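PDB 6SDU: type III effector NopAA, which hydrolyses xyloglucan as a glycoside hydrolase family 12 enzyme delivered by a symbiotic type III secretion system. Local coordinates for residues V189-K192 / S193-W197. Numbering follows the deposited sequence.
Sequences VDIK and SILQW
With CG of Asp190 anti to its own nitrogen (chi1 177°) and OG of Ser193 beside its own (chi1 -67°), carboxylate and hydroxyl converge where strand 186-190 gives way to helix 191-200. The site illustrates helix N-capping by an aspartate, the cap residue accepting from the backbone N-H and hydroxyl three residues on. Asp190 divides its two oxygens: OD2 takes a very short hydrogen bond, 2.5 Å, from Ser193 OG, while OD1 accepts a nearly straight but weak capping bond from Ser193 N at 3.2 Å. The backbone takes over from there, Asp190 O receiving Ile194 N and Ile191 O receiving Leu195 N at 2.9 Å.

Within the first turn, the extended Lys192 chain crosses that of Gln196, four residues on, its CE lying 3.2 Å from Gln196 NE2; Lys192 NZ is hydrogen-bonded to the backbone oxygen of Asn88. On the buried side Ile191 and Leu195 run side by side, with CG2 of the first 3.8 Å from CD1 of the second. Ile191 reaches strand 90-97 and Leu195 strand 117-125, which sets the short helix of this beta-sandwich against both its sheets. Bonding both backbone and side chain of Ser193 should restrain the carboxylate's rotation, although one bond is weak, and its negative charge at the helix N-terminus probably interacts favourably with the helix dipole.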
ATOM      1  N   VAL A 189      11.389  -2.363  -5.122  1.00 46.20           N
ATOM      2  CA  VAL A 189      10.582  -1.836  -6.221  1.00 47.00           C
ATOM      3  C   VAL A 189      11.232  -0.579  -6.776  1.00 46.19           C
ATOM      4  O   VAL A 189      11.677   0.294  -6.021  1.00 40.94           O
ATOM      5  CB  VAL A 189       9.136  -1.525  -5.781  1.00 40.64           C
ATOM      6  CG1 VAL A 189       8.332  -2.803  -5.619  1.00 43.54           C
ATOM      7  CG2 VAL A 189       9.154  -0.741  -4.497  1.00 47.18           C
ATOM      8  N   ASP A 190      11.241  -0.472  -8.101  1.00 49.99           N
ATOM      9  CA  ASP A 190      11.723   0.712  -8.802  1.00 42.26           C
ATOM     10  C   ASP A 190      10.476   1.536  -9.098  1.00 46.49           C
ATOM     11  O   ASP A 190       9.786   1.325 -10.098  1.00 49.12           O
ATOM     12  CB  ASP A 190      12.504   0.324 -10.052  1.00 45.40           C
ATOM     13  CG  ASP A 190      12.968   1.532 -10.867  1.00 53.78           C
ATOM     14  OD1 ASP A 190      12.740   2.690 -10.432  1.00 47.02           O
ATOM     15  OD2 ASP A 190      13.537   1.313 -11.965  1.00 56.61           O
ATOM     16  N   ILE A 191      10.159   2.446  -8.174  1.00 44.82           N
ATOM     17  CA  ILE A 191       8.945   3.244  -8.295  1.00 40.57           C
ATOM     18  C   ILE A 191       9.054   4.205  -9.474  1.00 41.84           C
ATOM     19  O   ILE A 191       8.087   4.405 -10.225  1.00 44.66           O
ATOM     20  CB  ILE A 191       8.649   3.960  -6.960  1.00 39.69           C
ATOM     21  CG1 ILE A 191       8.486   2.911  -5.847  1.00 31.73           C
ATOM     22  CG2 ILE A 191       7.387   4.830  -7.061  1.00 40.08           C
ATOM     23  CD1 ILE A 191       8.344   3.468  -4.440  1.00 31.33           C
ATOM     24  N   LYS A 192      10.244   4.763  -9.702  1.00 49.92           N
ATOM     25  CA  LYS A 192      10.419   5.698 -10.815  1.00 44.33           C
ATOM     26  C   LYS A 192       9.969   5.074 -12.129  1.00 39.80           C
ATOM     27  O   LYS A 192       9.127   5.637 -12.836  1.00 38.26           O
ATOM     28  CB  LYS A 192      11.886   6.121 -10.897  1.00 46.41           C
ATOM     29  CG  LYS A 192      12.217   7.091 -12.018  1.00 42.76           C
ATOM     30  CD  LYS A 192      13.710   7.038 -12.295  1.00 55.45           C
ATOM     31  CE  LYS A 192      14.072   7.696 -13.617  1.00 71.21           C
ATOM     32  NZ  LYS A 192      15.546   7.834 -13.776  1.00 84.25           N
ATOM     33  N   SER A 193      10.451   3.855 -12.410  1.00 39.01           N
ATOM     34  CA  SER A 193      10.109   3.131 -13.636  1.00 41.15           C
ATOM     35  C   SER A 193       8.635   2.770 -13.701  1.00 45.02           C
ATOM     36  O   SER A 193       8.047   2.748 -14.787  1.00 44.54           O
ATOM     37  CB  SER A 193      10.935   1.847 -13.738  1.00 49.86           C
ATOM     38  OG  SER A 193      12.308   2.122 -13.933  1.00 58.37           O
ATOM     39  N   ILE A 194       8.034   2.402 -12.561  1.00 44.24           N
ATOM     40  CA  ILE A 194       6.615   2.058 -12.566  1.00 29.72           C
ATOM     41  C   ILE A 194       5.786   3.280 -12.912  1.00 31.38           C
ATOM     42  O   ILE A 194       4.870   3.209 -13.738  1.00 38.21           O
ATOM     43  CB  ILE A 194       6.198   1.445 -11.214  1.00 32.42           C
ATOM     44  CG1 ILE A 194       6.826   0.054 -11.047  1.00 40.48           C
ATOM     45  CG2 ILE A 194       4.675   1.391 -11.104  1.00 29.45           C
ATOM     46  CD1 ILE A 194       6.666  -0.544  -9.646  1.00 47.58           C
ATOM     47  N   LEU A 195       6.106   4.428 -12.311  1.00 40.97           N
ATOM     48  CA  LEU A 195       5.399   5.658 -12.642  1.00 36.86           C
ATOM     49  C   LEU A 195       5.635   6.044 -14.105  1.00 41.45           C
ATOM     50  O   LEU A 195       4.716   6.514 -14.792  1.00 42.94           O
ATOM     51  CB  LEU A 195       5.854   6.773 -11.701  1.00 28.92           C
ATOM     52  CG  LEU A 195       5.505   6.537 -10.233  1.00 36.84           C
ATOM     53  CD1 LEU A 195       6.070   7.628  -9.314  1.00 35.53           C
ATOM     54  CD2 LEU A 195       3.976   6.399 -10.072  1.00 35.97           C
ATOM     55  N   GLN A 196       6.850   5.803 -14.611  1.00 42.58           N
ATOM     56  CA  GLN A 196       7.143   6.106 -16.012  1.00 40.94           C
ATOM     57  C   GLN A 196       6.290   5.250 -16.939  1.00 39.79           C
ATOM     58  O   GLN A 196       5.748   5.752 -17.928  1.00 37.88           O
ATOM     59  CB  GLN A 196       8.631   5.899 -16.292  1.00 38.52           C
ATOM     60  CG  GLN A 196       9.504   7.030 -15.778  1.00 53.36           C
ATOM     61  CD  GLN A 196      11.001   6.755 -15.891  1.00 63.05           C
ATOM     62  OE1 GLN A 196      11.439   5.607 -15.994  1.00 63.80           O
ATOM     63  NE2 GLN A 196      11.790   7.824 -15.877  1.00 67.32           N
ATOM     64  N   TRP A 197       6.118   3.963 -16.606  1.00 40.51           N
ATOM     65  CA  TRP A 197       5.273   3.088 -17.417  1.00 38.78           C
ATOM     66  C   TRP A 197       3.806   3.520 -17.373  1.00 45.32           C
ATOM     67  O   TRP A 197       3.113   3.480 -18.400  1.00 42.68           O
ATOM     68  CB  TRP A 197       5.425   1.642 -16.947  1.00 35.02           C
ATOM     69  CG  TRP A 197       4.596   0.650 -17.738  1.00 47.72           C
ATOM     70  CD1 TRP A 197       4.998  -0.081 -18.832  1.00 53.97           C
ATOM     71  CD2 TRP A 197       3.226   0.286 -17.498  1.00 47.58           C
ATOM     72  NE1 TRP A 197       3.960  -0.876 -19.282  1.00 57.11           N
ATOM     73  CE2 TRP A 197       2.869  -0.677 -18.473  1.00 57.59           C
ATOM     74  CE3 TRP A 197       2.273   0.668 -16.546  1.00 49.09           C
ATOM     75  CZ2 TRP A 197       1.597  -1.251 -18.526  1.00 57.19           C
ATOM     76  CZ3 TRP A 197       1.011   0.093 -16.597  1.00 46.41           C
ATOM     77  CH2 TRP A 197       0.685  -0.854 -17.582  1.00 53.65           C
TER